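Local coordinates for conserved hypothetical protein (Chlorobium tepidum TLS, PDB 1T6S) that probably takes part in chromosome partitioning during cell division, as the ScpB subunit of the bacterial segregation and condensation complex built around SMC, at residues 11-16 and 28-32; 57-61 and 71-76. The contacts are given in a common frame with arbitrary orientation. Residue numbers count along the deposited sequence, not the author numbering.

Contact 1. Residues 11-16 and 28-32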
loop_
_atom_site.group_PDB
_atom_site.type_symbol
_atom_site.label_atom_id
_atom_site.label_comp_id
_atom_site.label_asym_id
_atom_site.label_seq_id
_atom_site.Cartn_x
_atom_site.Cartn_y
_atom_site.Cartn_z
ATOM N N SER A 11 -4.339 -36.282 -4.861
ATOM C CA SER A 11 -3.541 -35.292 -5.587
ATOM C C SER A 11 -4.287 -33.954 -5.666
ATOM O O SER A 11 -3.690 -32.891 -5.509
ATOM C CB SER A 11 -3.229 -35.789 -6.989
ATOM O OG SER A 11 -2.565 -37.039 -6.914
ATOM N N LEU A 12 -5.590 -34.003 -5.933
ATOM C CA LEU A 12 -6.362 -32.770 -5.998
ATOM C C LEU A 12 -6.297 -32.070 -4.651
ATOM O O LEU A 12 -6.082 -30.854 -4.578
ATOM C CB LEU A 12 -7.818 -33.050 -6.349
ATOM C CG LEU A 12 -8.114 -33.499 -7.787
ATOM C CD1 LEU A 12 -9.587 -33.903 -7.887
ATOM C CD2 LEU A 12 -7.800 -32.392 -8.781
ATOM N N GLU A 13 -6.497 -32.830 -3.580
ATOM C CA GLU A 13 -6.446 -32.249 -2.244
ATOM C C GLU A 13 -5.116 -31.539 -1.980
ATOM O O GLU A 13 -5.081 -30.377 -1.525
ATOM C CB GLU A 13 -6.647 -33.324 -1.181
ATOM C CG GLU A 13 -6.422 -32.792 0.222
ATOM C CD GLU A 13 -6.722 -33.835 1.280
ATOM O OE1 GLU A 13 -7.901 -33.934 1.707
ATOM O OE2 GLU A 13 -5.780 -34.564 1.666
ATOM N N ALA A 14 -4.025 -32.240 -2.270
ATOM C CA ALA A 14 -2.678 -31.689 -2.056
ATOM C C ALA A 14 -2.434 -30.411 -2.862
ATOM O O ALA A 14 -1.827 -29.472 -2.363
ATOM C CB ALA A 14 -1.630 -32.739 -2.421
ATOM N N LEU A 15 -2.905 -30.383 -4.107
ATOM C CA LEU A 15 -2.715 -29.200 -4.950
ATOM C C LEU A 15 -3.552 -28.019 -4.438
ATOM O O LEU A 15 -3.033 -26.917 -4.232
ATOM C CB LEU A 15 -3.059 -29.534 -6.415
ATOM C CG LEU A 15 -2.078 -30.476 -7.157
ATOM C CD1 LEU A 15 -2.677 -30.960 -8.468
ATOM C CD2 LEU A 15 -0.747 -29.733 -7.441
ATOM N N ILE A 16 -4.842 -28.254 -4.210
ATOM C CA ILE A 16 -5.718 -27.197 -3.717
ATOM C C ILE A 16 -5.244 -26.718 -2.345
ATOM O O ILE A 16 -5.253 -25.523 -2.043
ATOM C CB ILE A 16 -7.182 -27.684 -3.627
ATOM C CG1 ILE A 16 -7.654 -28.108 -5.029
ATOM C CG2 ILE A 16 -8.090 -26.563 -3.080
ATOM C CD1 ILE A 16 -9.038 -28.720 -5.071
ATOM N N LEU A 28 -5.351 -27.737 -12.521
ATOM C CA LEU A 28 -5.471 -29.055 -11.910
ATOM C C LEU A 28 -5.382 -30.204 -12.927
ATOM O O LEU A 28 -4.804 -31.250 -12.623
ATOM C CB LEU A 28 -6.778 -29.160 -11.100
ATOM C CG LEU A 28 -6.806 -28.281 -9.833
ATOM C CD1 LEU A 28 -8.196 -28.290 -9.188
ATOM C CD2 LEU A 28 -5.741 -28.775 -8.842
ATOM N N SER A 29 -5.948 -30.029 -14.121
ATOM C CA SER A 29 -5.894 -31.086 -15.140
ATOM C C SER A 29 -4.474 -31.226 -15.727
ATOM O O SER A 29 -4.030 -32.333 -16.029
ATOM C CB SER A 29 -6.874 -30.795 -16.292
ATOM O OG SER A 29 -8.184 -30.545 -15.800
ATOM N N GLN A 30 -3.771 -30.109 -15.887
ATOM C CA GLN A 30 -2.418 -30.157 -16.445
ATOM C C GLN A 30 -1.445 -30.840 -15.501
ATOM O O GLN A 30 -0.629 -31.653 -15.925
ATOM C CB GLN A 30 -1.890 -28.744 -16.753
ATOM C CG GLN A 30 -0.434 -28.731 -17.255
ATOM C CD GLN A 30 0.206 -27.348 -17.256
ATOM O OE1 GLN A 30 0.050 -26.581 -16.306
ATOM N NE2 GLN A 30 0.944 -27.033 -18.321
ATOM N N ILE A 31 -1.527 -30.519 -14.215
ATOM C CA ILE A 31 -0.596 -31.106 -13.254
ATOM C C ILE A 31 -0.863 -32.585 -12.942
ATOM O O ILE A 31 0.073 -33.369 -12.801
ATOM C CB ILE A 31 -0.566 -30.278 -11.940
ATOM C CG1 ILE A 31 -0.108 -28.841 -12.252
ATOM C CG2 ILE A 31 0.377 -30.936 -10.930
ATOM C CD1 ILE A 31 -0.127 -27.868 -11.058
ATOM N N THR A 32 -2.130 -32.970 -12.855
ATOM C CA THR A 32 -2.472 -34.359 -12.567
ATOM C C THR A 32 -2.494 -35.189 -13.851
ATOM O O THR A 32 -2.733 -36.397 -13.822
ATOM C CB THR A 32 -3.862 -34.450 -11.863
ATOM O OG1 THR A 32 -4.884 -33.956 -12.737
ATOM C CG2 THR A 32 -3.869 -33.611 -10.591
#
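Two helices of the N-terminal winged-helix domain, 2-18 and 25-31, pack here through leucine and isoleucine side chains, with carbon atoms of Ser-11 and Thr-32 joining in, and the contact is easiest to follow from Leu-28 onward. The CA-to-CB bond of Leu-28 points sideways, yet its m,t rotamer swings both methyls into the neighbouring helix. CD2 of Leu-28 reaches CB of Leu-15 at 3.7 Å, CD1 lies 4.2 Å from CG1 of Ile-16, and CB of Leu-28 is 4.1 Å from CD2 of Leu-12. The side chain thus fits among residues 12, 15 and 16, which are spaced i, i+3 and i+4 and so share one side of their helix. Ile-31, one turn on from Leu-28, closes over the more exposed margin, its CG2 3.9 Å from CD2 of Leu-15. Thr-32 ends the segment. Its OG1 donates to the carbonyl O of Leu-28 at 2.7 Å, an oxygen that also accepts from Thr-32 N at 3.2 Å. With the hydroxyl occupied on its own segment, the methyl is presented to the other helix: CG2 of Thr-32 sits 3.6 Å from CD1 of Leu-15 and 4.3 Å from CB of Ser-11. Leu-15 meets Leu-28, Ile-31 and Thr-32 in turn, while the hydroxyl of Ser-11 bonds back to Gln-7. Deeper in the domain, Leu-12 and Leu-28 both rest on Leu-41 of helix 38-55, and Ile-16 reaches Tyr-68 and Phe-70 on strand 67-72, so both helices lie on helix 38-55, while helix 2-18 also meets the wing through Ile-16.

Contact 2. Residues 57-61 and 71-76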
loop_
_atom_site.group_PDB
_atom_site.type_symbol
_atom_site.label_atom_id
_atom_site.label_comp_id
_atom_site.label_asym_id
_atom_site.label_seq_id
_atom_site.Cartn_x
_atom_site.Cartn_y
_atom_site.Cartn_z
ATOM N N ARG A 57 -13.502 -32.312 10.033
ATOM C CA ARG A 57 -12.501 -31.293 9.711
ATOM C C ARG A 57 -13.132 -29.901 9.817
ATOM O O ARG A 57 -14.337 -29.734 9.633
ATOM C CB ARG A 57 -11.951 -31.516 8.303
ATOM C CG ARG A 57 -11.159 -32.795 8.134
ATOM C CD ARG A 57 -9.764 -32.673 8.729
ATOM N NE ARG A 57 -9.738 -32.664 10.186
ATOM C CZ ARG A 57 -9.719 -33.762 10.937
ATOM N NH1 ARG A 57 -9.728 -34.957 10.370
ATOM N NH2 ARG A 57 -9.673 -33.669 12.254
ATOM N N THR A 58 -12.310 -28.900 10.109
ATOM C CA THR A 58 -12.801 -27.536 10.281
ATOM C C THR A 58 -12.707 -26.655 9.036
ATOM O O THR A 58 -12.872 -25.437 9.114
ATOM C CB THR A 58 -12.041 -26.859 11.437
ATOM O OG1 THR A 58 -10.634 -26.824 11.138
ATOM C CG2 THR A 58 -12.269 -27.638 12.737
ATOM N N PHE A 59 -12.446 -27.278 7.891
ATOM C CA PHE A 59 -12.328 -26.549 6.634
ATOM C C PHE A 59 -13.062 -27.249 5.490
ATOM O O PHE A 59 -13.423 -28.428 5.590
ATOM C CB PHE A 59 -10.846 -26.362 6.280
ATOM C CG PHE A 59 -10.016 -27.604 6.467
ATOM C CD1 PHE A 59 -10.115 -28.665 5.586
ATOM C CD2 PHE A 59 -9.144 -27.713 7.548
ATOM C CE1 PHE A 59 -9.357 -29.819 5.773
ATOM C CE2 PHE A 59 -8.380 -28.865 7.745
ATOM C CZ PHE A 59 -8.488 -29.914 6.858
ATOM N N ARG A 60 -13.278 -26.510 4.406
ATOM C CA ARG A 60 -13.974 -27.034 3.224
ATOM C C ARG A 60 -13.431 -26.388 1.973
ATOM O O ARG A 60 -12.938 -25.261 2.015
ATOM C CB ARG A 60 -15.480 -26.720 3.269
ATOM C CG ARG A 60 -16.261 -27.343 4.416
ATOM C CD ARG A 60 -16.434 -28.847 4.267
ATOM N NE ARG A 60 -17.287 -29.395 5.325
ATOM C CZ ARG A 60 -16.895 -29.615 6.576
ATOM N NH1 ARG A 60 -15.644 -29.347 6.939
ATOM N NH2 ARG A 60 -17.763 -30.077 7.476
ATOM N N ILE A 61 -13.534 -27.105 0.858
ATOM C CA ILE A 61 -13.112 -26.565 -0.426
ATOM C C ILE A 61 -14.319 -25.839 -1.053
ATOM O O ILE A 61 -15.427 -26.380 -1.127
ATOM C CB ILE A 61 -12.616 -27.678 -1.398
ATOM C CG1 ILE A 61 -11.306 -28.289 -0.864
ATOM C CG2 ILE A 61 -12.398 -27.089 -2.784
ATOM C CD1 ILE A 61 -10.897 -29.593 -1.538
ATOM N N LEU A 71 -11.288 -23.013 2.837
ATOM C CA LEU A 71 -11.744 -21.931 3.714
ATOM C C LEU A 71 -12.160 -22.601 5.024
ATOM O O LEU A 71 -12.678 -23.719 5.001
ATOM C CB LEU A 71 -12.943 -21.202 3.096
ATOM C CG LEU A 71 -12.807 -19.718 2.742
ATOM C CD1 LEU A 71 -11.533 -19.438 1.969
ATOM C CD2 LEU A 71 -14.029 -19.310 1.920
ATOM N N THR A 72 -11.917 -21.954 6.162
ATOM C CA THR A 72 -12.321 -22.553 7.437
ATOM C C THR A 72 -13.821 -22.315 7.634
ATOM O O THR A 72 -14.379 -21.354 7.105
ATOM C CB THR A 72 -11.540 -21.988 8.675
ATOM O OG1 THR A 72 -11.498 -20.559 8.625
ATOM C CG2 THR A 72 -10.105 -22.542 8.706
ATOM N N GLU A 73 -14.454 -23.204 8.387
ATOM C CA GLU A 73 -15.884 -23.147 8.658
ATOM C C GLU A 73 -16.305 -21.905 9.449
ATOM O O GLU A 73 -15.595 -21.453 10.346
ATOM C CB GLU A 73 -16.310 -24.417 9.403
ATOM C CG GLU A 73 -16.266 -25.657 8.538
ATOM C CD GLU A 73 -17.439 -25.724 7.572
ATOM O OE1 GLU A 73 -18.509 -26.243 7.970
ATOM O OE2 GLU A 73 -17.304 -25.242 6.420
ATOM N N PRO A 74 -17.484 -21.342 9.126
ATOM C CA PRO A 74 -17.991 -20.146 9.812
ATOM C C PRO A 74 -18.073 -20.307 11.313
ATOM O O PRO A 74 -18.110 -19.325 12.052
ATOM C CB PRO A 74 -19.358 -19.917 9.157
ATOM C CG PRO A 74 -19.783 -21.296 8.757
ATOM C CD PRO A 74 -18.493 -21.872 8.187
ATOM N N GLU A 75 -18.068 -21.553 11.769
ATOM C CA GLU A 75 -18.126 -21.816 13.199
ATOM C C GLU A 75 -16.917 -21.244 13.938
ATOM O O GLU A 75 -16.978 -20.979 15.143
ATOM C CB GLU A 75 -18.215 -23.318 13.456
ATOM C CG GLU A 75 -18.200 -23.690 14.927
ATOM C CD GLU A 75 -18.445 -25.166 15.145
ATOM O OE1 GLU A 75 -19.356 -25.714 14.487
ATOM O OE2 GLU A 75 -17.734 -25.777 15.974
ATOM N N PHE A 76 -15.809 -21.058 13.227
ATOM C CA PHE A 76 -14.618 -20.517 13.880
ATOM C C PHE A 76 -14.261 -19.132 13.373
ATOM O O PHE A 76 -13.119 -18.689 13.507
ATOM C CB PHE A 76 -13.438 -21.465 13.671
ATOM C CG PHE A 76 -13.774 -22.895 13.952
ATOM C CD1 PHE A 76 -14.381 -23.677 12.972
ATOM C CD2 PHE A 76 -13.559 -23.441 15.219
ATOM C CE1 PHE A 76 -14.778 -24.984 13.245
ATOM C CE2 PHE A 76 -13.952 -24.748 15.505
ATOM C CZ PHE A 76 -14.564 -25.521 14.514
#
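This is the open end of the β-hairpin formed by strands 59-64 and 67-72, the wing of the N-terminal winged-helix domain. Backbone bonds set the register. Arg-60 and Leu-71 form an antiparallel hydrogen-bonded pair, with Arg-60 N to Leu-71 O and Leu-71 N to Arg-60 O both 2.9 Å; Phe-59 and Thr-72 are the adjoining non-hydrogen-bonded pair, their CA atoms 4.1 Å apart. Beyond them, Glu-73 N donates to Thr-58 O at 2.8 Å, extending the pairing past the strand ends. Charge adds a weaker link: Glu-73 OE1 lies over one face of the Arg-60 guanidinium, 3.9 Å from its NH2, a long salt bridge with no N-H directed at the oxygen. Arg-60 NH2 also has Glu-53 of helix 38-55 as a partner, while its NH1 donates to Arg-57 O at 3.0 Å and Phe-59 O at 2.8 Å. Apolar packing comes last: at the N-cap of helix 77-84, the Phe-76 ring places CZ 3.6 Å from CG2 of Thr-58.

Contact 1 and contact 2 belong to the same N-terminal winged-helix domain, one pairing its first two helices, the other joining the strands of its wing. Their centres are about 20 Å apart, but the segments touch directly where CD1 of Ile-16 packs 4.1 Å from CD1 of Ile-61. Helix 38-55 spans both: Leu-41 and Ala-44 lie against contact 1, Asn-49 and Glu-53 against Arg-60 of contact 2, and Tyr-52 OH hydrogen-bonds Glu-13 OE1 while its ring meets that of Phe-59 edge-to-face. Contact 1 is partly buried, whereas contact 2 is at the surface, where Leu-71 packs on Gly-139 of the second subunit and its side chain is about 6 Å from a nitrate ion, probably from the crystallisation liquor.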